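Local coordinates for protein pyroglutatmate porin OpdO (Pseudomonas aeruginosa, PDB 3SZV) that probably acts as an outer membrane porin, a beta-barrel channel of the OprD family linked to the uptake of small carboxylates such as pyroglutamate, at residues A[305-319]-A[331-343]. Numbering follows the deposited sequence.
Sequences FGNVDERSWQLRYDY and FMSRYVSGDNVAR
Arg311 reaches across to Asp339 with two nitrogens side-on: NE donates to the syn lone pair of OD1 (2.9 Å), while NH2 meets OD2 at 3.0 Å. A bend at chi3 (57°) turns the guanidinium back toward the carboxylate, and the two planes stand 52° apart. Further along this face, which also carries Leu315, the indole of Trp313 lies with one face over Ser337 CB, a small residue that lets it settle there, and Trp313 CH2 reaches Tyr335 CD1 obliquely at 3.6 Å. Tyr317 and Phe331 meet edge to edge beyond.

The opposite face carries Ser312, Gln314, Arg316, Asp318 and Arg334, with Val336 and Met332 among them. Phe305 comes from the preceding loop to lie over Val336, whose CG1 sits 3.3 Å from the ring centroid, a close CH-pi contact; side-chain-less Gly338 leaves room for Phe305 and Glu310. Arg316 and Arg334 bring their NH1 atoms to 3.4 Å, probably eased by one water that accepts from both and donates to Gln314 OE1. Asp318 grips Arg316 through NE and NH2, with Met332 CG over one guanidinium face; Asn355 takes NE of Arg334, and Asn298 binds Gln314 NE2.

Between the two faces, backbone bonds such as Tyr317 N to Ser333 O (2.8 Å) join antiparallel segments whose N-to-C directions differ by 168°. Before the strand, a type II turn runs from Asn307 to Glu310, with Asp309 at positive phi and Glu310 OE1 accepting twice from Asn307; Val308 O accepts from Ala342 N, and Asn340 ND2 reaches Asp309 O. The aromatic-rich face, ending in a salt bridge near bound detergent, and the more polar one are consistent with lipid-facing and channel-facing sides of a hairpin in an OprD-family barrel wall.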
loop_
_atom_site.group_PDB
_atom_site.type_symbol
_atom_site.label_atom_id
_atom_site.label_comp_id
_atom_site.label_asym_id
_atom_site.label_seq_id
_atom_site.Cartn_x
_atom_site.Cartn_y
_atom_site.Cartn_z
ATOM N N PHE A 305 14.407 -0.538 3.850
ATOM C CA PHE A 305 15.306 -1.255 4.749
ATOM C C PHE A 305 15.340 -2.741 4.404
ATOM O O PHE A 305 15.487 -3.612 5.258
ATOM C CB PHE A 305 14.986 -0.923 6.212
ATOM C CG PHE A 305 15.333 0.498 6.553
ATOM C CD1 PHE A 305 16.567 0.814 7.112
ATOM C CD2 PHE A 305 14.467 1.535 6.218
ATOM C CE1 PHE A 305 16.918 2.134 7.370
ATOM C CE2 PHE A 305 14.807 2.850 6.475
ATOM C CZ PHE A 305 16.034 3.153 7.056
ATOM N N GLY A 306 15.251 -2.994 3.101
ATOM C CA GLY A 306 15.180 -4.347 2.578
ATOM C C GLY A 306 16.416 -4.762 1.807
ATOM O O GLY A 306 16.376 -5.708 1.018
ATOM N N ASN A 307 17.516 -4.045 2.030
ATOM C CA ASN A 307 18.783 -4.381 1.385
ATOM C C ASN A 307 19.359 -5.713 1.857
ATOM O O ASN A 307 19.003 -6.221 2.923
ATOM C CB ASN A 307 19.796 -3.250 1.602
ATOM C CG ASN A 307 19.375 -1.974 0.915
ATOM O OD1 ASN A 307 19.509 -1.850 -0.308
ATOM N ND2 ASN A 307 18.869 -1.016 1.688
ATOM N N VAL A 308 20.256 -6.271 1.057
ATOM C CA VAL A 308 20.915 -7.524 1.408
ATOM C C VAL A 308 21.484 -7.486 2.827
ATOM O O VAL A 308 22.260 -6.584 3.177
ATOM C CB VAL A 308 22.046 -7.854 0.398
ATOM C CG1 VAL A 308 22.806 -9.098 0.827
ATOM C CG2 VAL A 308 21.460 -8.022 -1.002
ATOM N N ASP A 309 21.080 -8.465 3.642
ATOM C CA ASP A 309 21.580 -8.650 5.013
ATOM C C ASP A 309 21.161 -7.565 6.022
ATOM O O ASP A 309 21.605 -7.578 7.173
ATOM C CB ASP A 309 23.108 -8.829 5.021
ATOM C CG ASP A 309 23.540 -10.156 4.441
ATOM O OD1 ASP A 309 22.740 -11.110 4.481
ATOM O OD2 ASP A 309 24.691 -10.259 3.963
ATOM N N GLU A 310 20.293 -6.645 5.612
ATOM C CA GLU A 310 20.016 -5.481 6.449
ATOM C C GLU A 310 19.286 -5.804 7.750
ATOM O O GLU A 310 18.236 -6.457 7.740
ATOM C CB GLU A 310 19.237 -4.420 5.673
ATOM C CG GLU A 310 19.189 -3.093 6.412
ATOM C CD GLU A 310 18.905 -1.923 5.499
ATOM O OE1 GLU A 310 18.463 -2.161 4.352
ATOM O OE2 GLU A 310 19.161 -0.770 5.932
ATOM N N ARG A 311 19.833 -5.320 8.862
ATOM C CA ARG A 311 19.176 -5.387 10.168
ATOM C C ARG A 311 18.791 -3.973 10.539
ATOM O O ARG A 311 19.606 -3.058 10.409
ATOM C CB ARG A 311 20.137 -5.965 11.207
ATOM C CG ARG A 311 19.649 -5.855 12.646
ATOM C CD ARG A 311 20.689 -6.407 13.613
ATOM N NE ARG A 311 21.973 -5.724 13.467
ATOM C CZ ARG A 311 23.151 -6.292 13.697
ATOM N NH1 ARG A 311 23.215 -7.560 14.085
ATOM N NH2 ARG A 311 24.269 -5.597 13.537
ATOM N N SER A 312 17.549 -3.769 10.977
ATOM C CA SER A 312 17.118 -2.415 11.262
ATOM C C SER A 312 16.140 -2.355 12.418
ATOM O O SER A 312 15.429 -3.324 12.697
ATOM C CB SER A 312 16.513 -1.771 10.009
ATOM O OG SER A 312 15.343 -2.453 9.568
ATOM N N TRP A 313 16.128 -1.220 13.102
ATOM C CA TRP A 313 15.144 -0.980 14.143
ATOM C C TRP A 313 14.461 0.351 13.908
ATOM O O TRP A 313 15.035 1.259 13.291
ATOM C CB TRP A 313 15.785 -1.040 15.540
ATOM C CG TRP A 313 16.852 -0.030 15.807
ATOM C CD1 TRP A 313 18.203 -0.221 15.713
ATOM C CD2 TRP A 313 16.669 1.319 16.248
ATOM N NE1 TRP A 313 18.870 0.935 16.059
ATOM C CE2 TRP A 313 17.948 1.894 16.392
ATOM C CE3 TRP A 313 15.541 2.100 16.534
ATOM C CZ2 TRP A 313 18.133 3.217 16.803
ATOM C CZ3 TRP A 313 15.725 3.408 16.942
ATOM C CH2 TRP A 313 17.009 3.954 17.075
ATOM N N GLN A 314 13.230 0.453 14.404
ATOM C CA GLN A 314 12.397 1.633 14.205
ATOM C C GLN A 314 11.807 2.083 15.530
ATOM O O GLN A 314 11.361 1.254 16.329
ATOM C CB GLN A 314 11.234 1.336 13.246
ATOM C CG GLN A 314 10.262 2.530 13.105
ATOM C CD GLN A 314 9.120 2.337 12.107
ATOM O OE1 GLN A 314 8.313 3.246 11.933
ATOM N NE2 GLN A 314 9.028 1.163 11.477
ATOM N N LEU A 315 11.779 3.397 15.743
ATOM C CA LEU A 315 10.939 3.983 16.782
ATOM C C LEU A 315 10.040 5.020 16.122
ATOM O O LEU A 315 10.505 5.824 15.313
ATOM C CB LEU A 315 11.784 4.589 17.909
ATOM C CG LEU A 315 12.420 3.552 18.843
ATOM C CD1 LEU A 315 13.427 4.197 19.791
ATOM C CD2 LEU A 315 11.349 2.787 19.625
ATOM N N ARG A 316 8.754 4.993 16.473
ATOM C CA ARG A 316 7.759 5.869 15.878
ATOM C C ARG A 316 6.878 6.455 16.960
ATOM O O ARG A 316 6.454 5.745 17.878
ATOM C CB ARG A 316 6.881 5.096 14.896
ATOM C CG ARG A 316 5.746 5.920 14.335
ATOM C CD ARG A 316 4.923 5.138 13.325
ATOM N NE ARG A 316 3.681 5.839 13.050
ATOM C CZ ARG A 316 3.003 5.751 11.914
ATOM N NH1 ARG A 316 3.461 4.989 10.925
ATOM N NH2 ARG A 316 1.881 6.431 11.764
ATOM N N TYR A 317 6.605 7.752 16.846
ATOM C CA TYR A 317 5.706 8.434 17.771
ATOM C C TYR A 317 4.587 9.118 17.004
ATOM O O TYR A 317 4.834 9.775 15.985
ATOM C CB TYR A 317 6.479 9.472 18.601
ATOM C CG TYR A 317 5.586 10.309 19.483
ATOM C CD1 TYR A 317 5.318 11.636 19.176
ATOM C CD2 TYR A 317 4.985 9.761 20.610
ATOM C CE1 TYR A 317 4.484 12.396 19.978
ATOM C CE2 TYR A 317 4.143 10.512 21.419
ATOM C CZ TYR A 317 3.898 11.829 21.098
ATOM O OH TYR A 317 3.063 12.563 21.906
ATOM N N ASP A 318 3.354 8.965 17.492
ATOM C CA ASP A 318 2.217 9.709 16.949
ATOM C C ASP A 318 1.474 10.436 18.056
ATOM O O ASP A 318 1.365 9.931 19.175
ATOM C CB ASP A 318 1.186 8.778 16.284
ATOM C CG ASP A 318 1.723 8.062 15.063
ATOM O OD1 ASP A 318 1.347 8.451 13.938
ATOM O OD2 ASP A 318 2.476 7.087 15.230
ATOM N N TYR A 319 0.935 11.608 17.738
ATOM C CA TYR A 319 0.040 12.295 18.644
ATOM C C TYR A 319 -1.196 12.750 17.881
ATOM O O TYR A 319 -1.096 13.385 16.827
ATOM C CB TYR A 319 0.721 13.492 19.325
ATOM C CG TYR A 319 -0.128 14.066 20.439
ATOM C CD1 TYR A 319 -0.204 13.426 21.670
ATOM C CD2 TYR A 319 -0.878 15.235 20.263
ATOM C CE1 TYR A 319 -0.978 13.927 22.698
ATOM C CE2 TYR A 319 -1.659 15.743 21.287
ATOM C CZ TYR A 319 -1.713 15.088 22.508
ATOM O OH TYR A 319 -2.487 15.578 23.520
ATOM N N PHE A 331 0.378 14.659 14.136
ATOM C CA PHE A 331 1.831 14.681 14.122
ATOM C C PHE A 331 2.328 13.251 14.193
ATOM O O PHE A 331 1.836 12.452 14.992
ATOM C CB PHE A 331 2.371 15.461 15.326
ATOM C CG PHE A 331 3.877 15.424 15.443
ATOM C CD1 PHE A 331 4.659 16.316 14.724
ATOM C CD2 PHE A 331 4.513 14.479 16.244
ATOM C CE1 PHE A 331 6.046 16.287 14.824
ATOM C CE2 PHE A 331 5.899 14.455 16.355
ATOM C CZ PHE A 331 6.665 15.354 15.636
ATOM N N MET A 332 3.314 12.937 13.363
ATOM C CA MET A 332 4.029 11.671 13.456
ATOM C C MET A 332 5.516 11.919 13.233
ATOM O O MET A 332 5.892 12.733 12.384
ATOM C CB MET A 332 3.500 10.679 12.418
ATOM C CG MET A 332 4.191 9.309 12.473
ATOM S SD MET A 332 5.743 9.167 11.551
ATOM C CE MET A 332 5.125 9.259 9.880
ATOM N N SER A 333 6.367 11.247 14.000
ATOM C CA SER A 333 7.780 11.232 13.659
ATOM C C SER A 333 8.313 9.825 13.875
ATOM O O SER A 333 7.924 9.131 14.817
ATOM C CB SER A 333 8.556 12.261 14.482
ATOM O OG SER A 333 9.816 12.535 13.883
ATOM N N ARG A 334 9.210 9.397 13.001
ATOM C CA ARG A 334 9.777 8.066 13.137
ATOM C C ARG A 334 11.218 8.066 12.663
ATOM O O ARG A 334 11.636 8.934 11.899
ATOM C CB ARG A 334 8.946 7.028 12.376
ATOM C CG ARG A 334 8.791 7.334 10.903
ATOM C CD ARG A 334 7.852 6.360 10.210
ATOM N NE ARG A 334 7.581 6.843 8.867
ATOM C CZ ARG A 334 6.582 6.422 8.104
ATOM N NH1 ARG A 334 5.781 5.455 8.531
ATOM N NH2 ARG A 334 6.394 6.947 6.900
ATOM N N TYR A 335 11.968 7.089 13.144
ATOM C CA TYR A 335 13.380 6.972 12.841
ATOM C C TYR A 335 13.674 5.494 12.668
ATOM O O TYR A 335 13.247 4.665 13.485
ATOM C CB TYR A 335 14.206 7.549 13.989
ATOM C CG TYR A 335 15.701 7.398 13.829
ATOM C CD1 TYR A 335 16.385 6.359 14.449
ATOM C CD2 TYR A 335 16.430 8.312 13.085
ATOM C CE1 TYR A 335 17.774 6.233 14.323
ATOM C CE2 TYR A 335 17.816 8.194 12.957
ATOM C CZ TYR A 335 18.464 7.149 13.571
ATOM O OH TYR A 335 19.837 7.047 13.429
ATOM N N VAL A 336 14.392 5.165 11.600
ATOM C CA VAL A 336 14.800 3.797 11.346
ATOM C C VAL A 336 16.301 3.781 11.101
ATOM O O VAL A 336 16.823 4.594 10.343
ATOM C CB VAL A 336 14.075 3.214 10.127
ATOM C CG1 VAL A 336 14.491 1.766 9.900
ATOM C CG2 VAL A 336 12.558 3.310 10.300
ATOM N N SER A 337 16.993 2.869 11.779
ATOM C CA SER A 337 18.442 2.732 11.639
ATOM C C SER A 337 18.772 1.323 11.174
ATOM O O SER A 337 18.339 0.340 11.772
ATOM C CB SER A 337 19.112 3.022 12.984
ATOM O OG SER A 337 20.526 2.896 12.906
ATOM N N GLY A 338 19.525 1.235 10.081
ATOM C CA GLY A 338 19.898 -0.049 9.516
ATOM C C GLY A 338 21.403 -0.249 9.512
ATOM O O GLY A 338 22.174 0.691 9.310
ATOM N N ASP A 339 21.814 -1.489 9.741
ATOM C CA ASP A 339 23.220 -1.860 9.604
ATOM C C ASP A 339 23.350 -3.281 9.057
ATOM O O ASP A 339 22.359 -3.895 8.637
ATOM C CB ASP A 339 23.993 -1.633 10.918
ATOM C CG ASP A 339 23.670 -2.657 11.990
ATOM O OD1 ASP A 339 22.745 -3.468 11.811
ATOM O OD2 ASP A 339 24.356 -2.641 13.036
ATOM N N ASN A 340 24.575 -3.795 9.036
ATOM C CA ASN A 340 24.863 -5.124 8.506
ATOM C C ASN A 340 24.650 -5.239 6.998
ATOM O O ASN A 340 24.671 -6.338 6.453
ATOM C CB ASN A 340 24.056 -6.207 9.240
ATOM C CG ASN A 340 24.707 -7.584 9.136
ATOM O OD1 ASN A 340 25.898 -7.742 9.432
ATOM N ND2 ASN A 340 23.935 -8.581 8.704
ATOM N N VAL A 341 24.442 -4.112 6.323
ATOM C CA VAL A 341 24.137 -4.177 4.897
ATOM C C VAL A 341 25.353 -4.656 4.103
ATOM O O VAL A 341 26.472 -4.189 4.316
ATOM C CB VAL A 341 23.629 -2.830 4.359
ATOM C CG1 VAL A 341 23.420 -2.893 2.844
ATOM C CG2 VAL A 341 22.338 -2.440 5.071
ATOM N N ALA A 342 25.132 -5.589 3.184
ATOM C CA ALA A 342 26.215 -6.072 2.337
ATOM C C ALA A 342 26.768 -4.958 1.439
ATOM O O ALA A 342 26.020 -4.244 0.752
ATOM C CB ALA A 342 25.765 -7.264 1.511
ATOM N N ARG A 343 28.081 -4.782 1.499
ATOM C CA ARG A 343 28.786 -3.931 0.559
ATOM C C ARG A 343 29.871 -4.830 0.008
ATOM O O ARG A 343 30.893 -5.057 0.654
ATOM C CB ARG A 343 29.388 -2.697 1.254
ATOM C CG ARG A 343 28.344 -1.801 1.938
ATOM C CD ARG A 343 28.838 -0.367 2.149
ATOM N NE ARG A 343 30.032 -0.303 2.989
ATOM C CZ ARG A 343 30.742 0.802 3.203
ATOM N NH1 ARG A 343 30.388 1.946 2.634
ATOM N NH2 ARG A 343 31.815 0.757 3.979
HETATM O O HOH W 1 6.032 3.425 10.525
HETATM O O HOH W 2 -0.252 10.505 13.428
HETATM O O HOH W 3 -1.652 12.248 14.704
#